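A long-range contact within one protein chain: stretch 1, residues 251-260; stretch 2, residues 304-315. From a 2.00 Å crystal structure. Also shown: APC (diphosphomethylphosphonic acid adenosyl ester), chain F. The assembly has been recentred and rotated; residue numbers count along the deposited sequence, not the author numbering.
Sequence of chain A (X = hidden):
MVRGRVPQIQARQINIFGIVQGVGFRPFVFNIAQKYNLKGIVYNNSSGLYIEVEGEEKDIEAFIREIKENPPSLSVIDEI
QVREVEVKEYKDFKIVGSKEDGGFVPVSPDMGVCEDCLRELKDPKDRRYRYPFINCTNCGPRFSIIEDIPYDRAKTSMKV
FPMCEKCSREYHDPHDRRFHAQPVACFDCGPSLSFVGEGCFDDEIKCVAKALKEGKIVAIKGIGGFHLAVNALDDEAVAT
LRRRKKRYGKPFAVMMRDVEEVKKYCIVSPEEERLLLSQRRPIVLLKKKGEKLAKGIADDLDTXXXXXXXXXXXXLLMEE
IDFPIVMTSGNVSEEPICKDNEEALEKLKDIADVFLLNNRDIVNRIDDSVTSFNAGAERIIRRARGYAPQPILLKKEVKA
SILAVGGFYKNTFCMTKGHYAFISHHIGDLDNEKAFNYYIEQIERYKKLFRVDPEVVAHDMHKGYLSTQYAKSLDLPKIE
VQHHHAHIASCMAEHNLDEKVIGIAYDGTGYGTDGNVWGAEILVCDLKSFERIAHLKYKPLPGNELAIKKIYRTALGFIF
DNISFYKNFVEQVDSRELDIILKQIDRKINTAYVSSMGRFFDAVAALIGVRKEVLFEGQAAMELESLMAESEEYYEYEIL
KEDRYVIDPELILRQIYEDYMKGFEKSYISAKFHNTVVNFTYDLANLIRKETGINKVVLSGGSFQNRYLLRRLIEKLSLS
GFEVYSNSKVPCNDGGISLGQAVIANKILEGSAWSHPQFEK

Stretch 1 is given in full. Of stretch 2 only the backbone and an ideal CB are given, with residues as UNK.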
# COMPACT_ATOMS: atom_id res chain seq x y z
N PRO A 251 15.76 4.97 -1.07
CA PRO A 251 16.15 4.45 0.25
C PRO A 251 15.79 2.97 0.42
O PRO A 251 14.78 2.51 -0.12
CB PRO A 251 15.31 5.28 1.22
CG PRO A 251 14.09 5.71 0.39
CD PRO A 251 14.64 5.93 -0.99
N PHE A 252 16.62 2.25 1.18
CA PHE A 252 16.34 0.88 1.55
C PHE A 252 15.60 0.81 2.88
O PHE A 252 15.99 1.48 3.86
CB PHE A 252 17.65 0.10 1.75
CG PHE A 252 18.35 -0.27 0.48
CD1 PHE A 252 17.66 -0.82 -0.61
CD2 PHE A 252 19.73 -0.14 0.38
CE1 PHE A 252 18.34 -1.19 -1.77
CE2 PHE A 252 20.41 -0.52 -0.77
CZ PHE A 252 19.72 -1.03 -1.85
N ALA A 253 14.58 -0.04 2.91
CA ALA A 253 13.93 -0.44 4.14
C ALA A 253 14.81 -1.45 4.87
O ALA A 253 15.56 -2.18 4.24
CB ALA A 253 12.58 -1.08 3.83
N VAL A 254 14.71 -1.49 6.19
CA VAL A 254 15.55 -2.34 7.03
C VAL A 254 14.65 -3.14 7.98
O VAL A 254 13.63 -2.63 8.45
CB VAL A 254 16.60 -1.47 7.79
CG1 VAL A 254 17.34 -2.27 8.85
CG2 VAL A 254 17.63 -0.90 6.81
N MET A 255 15.01 -4.40 8.21
CA MET A 255 14.37 -5.21 9.22
C MET A 255 15.17 -5.18 10.52
O MET A 255 16.38 -5.42 10.50
CB MET A 255 14.21 -6.66 8.76
CG MET A 255 13.48 -7.53 9.77
SD MET A 255 13.21 -9.23 9.21
CE MET A 255 11.88 -8.99 8.03
N MET A 256 14.50 -4.90 11.62
CA MET A 256 15.14 -4.95 12.94
C MET A 256 14.44 -5.99 13.81
O MET A 256 13.32 -6.39 13.50
CB MET A 256 15.08 -3.58 13.60
CG MET A 256 15.75 -2.52 12.73
SD MET A 256 16.14 -1.04 13.65
CE MET A 256 16.69 0.01 12.31
N ARG A 257 15.09 -6.42 14.88
CA ARG A 257 14.63 -7.58 15.64
C ARG A 257 13.38 -7.30 16.48
O ARG A 257 12.52 -8.17 16.59
CB ARG A 257 15.76 -8.18 16.48
CG ARG A 257 16.23 -7.31 17.62
CD ARG A 257 17.69 -7.58 18.01
NE ARG A 257 17.91 -8.95 18.48
CZ ARG A 257 18.57 -9.89 17.79
NH1 ARG A 257 19.10 -9.61 16.60
NH2 ARG A 257 18.72 -11.10 18.31
N ASP A 258 13.28 -6.10 17.05
CA ASP A 258 12.16 -5.74 17.93
C ASP A 258 12.06 -4.23 18.11
O ASP A 258 12.94 -3.48 17.64
CB ASP A 258 12.26 -6.44 19.30
CG ASP A 258 13.59 -6.17 20.01
OD1 ASP A 258 14.20 -5.10 19.80
OD2 ASP A 258 14.01 -7.03 20.80
N VAL A 259 11.03 -3.78 18.82
CA VAL A 259 10.79 -2.35 19.01
C VAL A 259 11.94 -1.68 19.76
O VAL A 259 12.30 -0.55 19.44
CB VAL A 259 9.42 -2.05 19.69
CG1 VAL A 259 9.24 -0.54 19.92
CG2 VAL A 259 8.26 -2.57 18.82
N GLU A 260 12.52 -2.39 20.72
CA GLU A 260 13.69 -1.88 21.45
C GLU A 260 14.83 -1.50 20.49
O GLU A 260 15.42 -0.44 20.63
CB GLU A 260 14.17 -2.86 22.52
CG GLU A 260 15.16 -2.21 23.50
CD GLU A 260 15.83 -3.18 24.49
OE1 GLU A 260 15.89 -4.40 24.23
OE2 GLU A 260 16.32 -2.70 25.53
N UNK A 304 13.58 6.68 8.28
CA UNK A 304 14.01 5.33 7.94
C UNK A 304 12.75 4.48 7.78
O UNK A 304 11.79 4.65 8.53
CB UNK A 304 14.95 4.75 9.00
N UNK A 305 12.76 3.56 6.81
CA UNK A 305 11.68 2.60 6.65
C UNK A 305 12.06 1.35 7.41
O UNK A 305 13.08 0.72 7.09
CB UNK A 305 11.41 2.29 5.18
N UNK A 306 11.28 1.00 8.43
CA UNK A 306 11.63 -0.12 9.31
C UNK A 306 10.50 -1.12 9.42
O UNK A 306 9.35 -0.75 9.54
CB UNK A 306 12.00 0.39 10.70
N UNK A 307 10.85 -2.41 9.39
CA UNK A 307 9.90 -3.48 9.64
C UNK A 307 10.45 -4.43 10.70
O UNK A 307 11.67 -4.50 10.96
CB UNK A 307 9.59 -4.24 8.35
N UNK A 308 9.54 -5.17 11.31
CA UNK A 308 9.90 -6.20 12.27
C UNK A 308 9.81 -7.55 11.56
O UNK A 308 9.30 -7.62 10.45
CB UNK A 308 9.00 -6.15 13.50
N UNK A 309 10.31 -8.63 12.19
CA UNK A 309 10.20 -9.97 11.60
C UNK A 309 8.73 -10.32 11.32
O UNK A 309 7.84 -9.94 12.11
CB UNK A 309 10.82 -11.01 12.53
N UNK A 310 8.47 -11.01 10.21
CA UNK A 310 7.09 -11.39 9.87
C UNK A 310 6.88 -12.87 9.55
O UNK A 310 5.74 -13.34 9.48
CB UNK A 310 6.63 -10.56 8.67
N UNK A 311 7.98 -13.60 9.36
CA UNK A 311 7.90 -15.03 9.10
C UNK A 311 8.82 -15.74 10.09
O UNK A 311 9.75 -15.11 10.62
CB UNK A 311 8.28 -15.36 7.65
N UNK A 312 8.58 -17.04 10.36
CA UNK A 312 9.47 -17.72 11.31
C UNK A 312 10.96 -17.68 10.95
O UNK A 312 11.79 -17.61 11.87
CB UNK A 312 9.04 -19.18 11.44
N UNK A 313 11.30 -17.73 9.66
CA UNK A 313 12.71 -17.65 9.26
C UNK A 313 13.42 -16.38 9.76
O UNK A 313 14.63 -16.40 9.99
CB UNK A 313 12.81 -17.72 7.73
N UNK A 314 12.67 -15.27 9.90
CA UNK A 314 13.27 -14.01 10.35
C UNK A 314 13.64 -14.09 11.82
O UNK A 314 14.72 -13.64 12.21
CB UNK A 314 12.31 -12.84 10.11
N UNK A 315 12.74 -14.65 12.63
CA UNK A 315 13.03 -14.84 14.05
C UNK A 315 14.22 -15.76 14.26
O UNK A 315 15.04 -15.53 15.15
CB UNK A 315 11.80 -15.40 14.77
PG APC F . 12.79 -1.61 -7.42
O1G APC F . 12.62 -2.90 -6.64
O2G APC F . 14.15 -1.00 -7.23
O3G APC F . 12.39 -1.70 -8.86
PB APC F . 11.16 -0.41 -5.37
O1B APC F . 10.17 -1.53 -5.26
O2B APC F . 10.56 0.98 -5.25
O3B APC F . 11.78 -0.49 -6.85
PA APC F . 12.29 -1.68 -2.73
O1A APC F . 13.53 -1.55 -1.88
O2A APC F . 11.89 -3.07 -3.07
C3A APC F . 12.55 -0.63 -4.21
O5' APC F . 11.01 -1.06 -1.97
C5' APC F . 11.08 -0.34 -0.74
C4' APC F . 10.16 0.88 -0.85
O4' APC F . 10.16 1.51 0.44
C3' APC F . 10.71 1.89 -1.86
O3' APC F . 9.66 2.46 -2.66
C2' APC F . 11.30 2.97 -0.99
O2' APC F . 11.38 4.25 -1.66
C1' APC F . 10.42 2.90 0.26
N9 APC F . 11.22 3.44 1.36
C8 APC F . 12.25 2.84 2.02
N7 APC F . 12.76 3.69 2.94
C5 APC F . 12.06 4.84 2.86
C6 APC F . 12.08 6.16 3.53
N6 APC F . 12.97 6.42 4.51
N1 APC F . 11.18 7.08 3.14
C2 APC F . 10.27 6.84 2.18
N3 APC F . 10.19 5.68 1.51
C4 APC F . 11.05 4.67 1.82

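Stretch 2 runs beside stretch 1 as a parallel strand, then turns away into a helix.

At position 304 the CA-to-CB bond points sideways, and nothing of stretch 1 lies within 5.5 Å of the ideal CB. Many side chains would fit the extended backbone. The residue is Leu304, whose CD2 lies 4.6 Å from Met256 CE, its nearest approach to stretch 1.

Position 305 is more demanding. An ideal CB would sit 3.8 Å from Ala253 CB, which is tolerable, but only 3.0 Å from APC N7, which is a clash. The absence of a side chain is therefore favoured, and the residue is Gly305. Its backbone does the work: Val254 N donates to Gly305 O at 2.9 Å, and one water receives a hydrogen bond from Gly305 N (2.9 Å) while donating to Phe252 O (2.7 Å). The same water accepts from APC N6 at 3.3 Å, linking both stretches to the adenine.

Position 306 pairs with Val254, and its CB leaves on the same face of the sheet as that side chain. With the ideal CB 5.0 Å from Met256 CE, valine, isoleucine or leucine would serve. It is Val306, in the t rotamer, with CG1 3.8 Å from Met256 CG.

Position 307 pairs with Met255, on the other face. Its amide donates to Val254 O (N to O 2.9 Å) and its carbonyl accepts from Met256 N (N to O 2.9 Å); the first of these bonds needs an amide hydrogen, which rules out proline. The neighbouring methionine favours an apolar chain of some length. Met307 fills the place, its CG 3.8 Å from Met255 CB.

At 308 the CA-to-CB bond points away, yet the backbone of Asp258 and the side chain of Val259 lie within reach of a longer chain. A branched aliphatic residue suits. Leu308 brings its end back: CD2 lies 3.7 Å from Asp258 C, and CD1 4.1 Å from Val259 CG2.

Position 309 has phi -56° and psi 142°, compatible with proline, among others. Pro309 packs its CD 3.2 Å from Met256 O and has no amide hydrogen to offer that carbonyl.

The ideal CB of 310 finds nothing nearby, so only a large side chain could return to stretch 1. Tyr310 does so, with CE1 3.8 Å from Met255 CE.

At 311 to 313 stretch 1 is out of range of every ideal CB and sets no preference; a helix begins after 311, and its first turn tolerates proline. The residues are Ala311, at the N-cap, Pro312 and Ile313.

Position 314 points toward stretch 1, its ideal CB 3.8 Å from Met255 SD. An aromatic or apolar side chain would suit the thioether. In His314 the ring lies flat beneath Met255, whose CE stands 3.6 Å from the ring centroid, nearly on its normal.

At 315 CA-to-CB points away, so many helix-compatible side chains would fit; Tyr315 makes no contact with stretch 1.

Stretch 2, residues 304-315: LGVMLPYAPIHY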
# COMPACT_ATOMS: atom_id res chain seq x y z
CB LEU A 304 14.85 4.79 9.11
CG LEU A 304 16.19 4.06 8.97
CD1 LEU A 304 17.10 4.62 7.86
CD2 LEU A 304 16.91 4.12 10.35
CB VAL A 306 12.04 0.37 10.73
CG1 VAL A 306 12.52 -0.80 11.60
CG2 VAL A 306 13.14 1.41 10.63
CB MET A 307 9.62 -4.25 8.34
CG MET A 307 10.83 -5.10 7.87
SD MET A 307 10.69 -5.71 6.17
CE MET A 307 8.92 -5.98 6.08
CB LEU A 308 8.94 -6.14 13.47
CG LEU A 308 8.99 -4.84 14.30
CD1 LEU A 308 8.02 -4.88 15.48
CD2 LEU A 308 10.42 -4.57 14.81
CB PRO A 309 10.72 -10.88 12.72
CG PRO A 309 11.70 -10.05 13.46
CD PRO A 309 11.07 -8.66 13.46
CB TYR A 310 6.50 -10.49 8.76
CG TYR A 310 7.19 -10.52 7.42
CD1 TYR A 310 8.19 -9.58 7.11
CD2 TYR A 310 6.85 -11.47 6.44
CE1 TYR A 310 8.84 -9.59 5.88
CE2 TYR A 310 7.49 -11.50 5.19
CZ TYR A 310 8.48 -10.54 4.91
OH TYR A 310 9.14 -10.54 3.70
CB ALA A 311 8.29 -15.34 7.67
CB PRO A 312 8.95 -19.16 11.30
CG PRO A 312 7.49 -19.00 10.97
CD PRO A 312 7.47 -17.92 9.93
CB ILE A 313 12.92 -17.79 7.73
CG1 ILE A 313 12.06 -16.78 6.95
CG2 ILE A 313 12.62 -19.24 7.28
CD1 ILE A 313 12.59 -16.48 5.53
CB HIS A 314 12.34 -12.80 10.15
CG HIS A 314 11.81 -12.67 8.76
ND1 HIS A 314 12.61 -12.71 7.64
CD2 HIS A 314 10.55 -12.46 8.31
CE1 HIS A 314 11.86 -12.56 6.56
NE2 HIS A 314 10.61 -12.41 6.94
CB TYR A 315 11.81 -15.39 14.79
CG TYR A 315 10.66 -14.42 14.90
CD1 TYR A 315 10.61 -13.48 15.92
CD2 TYR A 315 9.61 -14.46 13.97
CE1 TYR A 315 9.52 -12.58 16.03
CE2 TYR A 315 8.54 -13.58 14.06
CZ TYR A 315 8.50 -12.65 15.10
OH TYR A 315 7.43 -11.80 15.18
O HOH W 1 14.78 3.69 4.78
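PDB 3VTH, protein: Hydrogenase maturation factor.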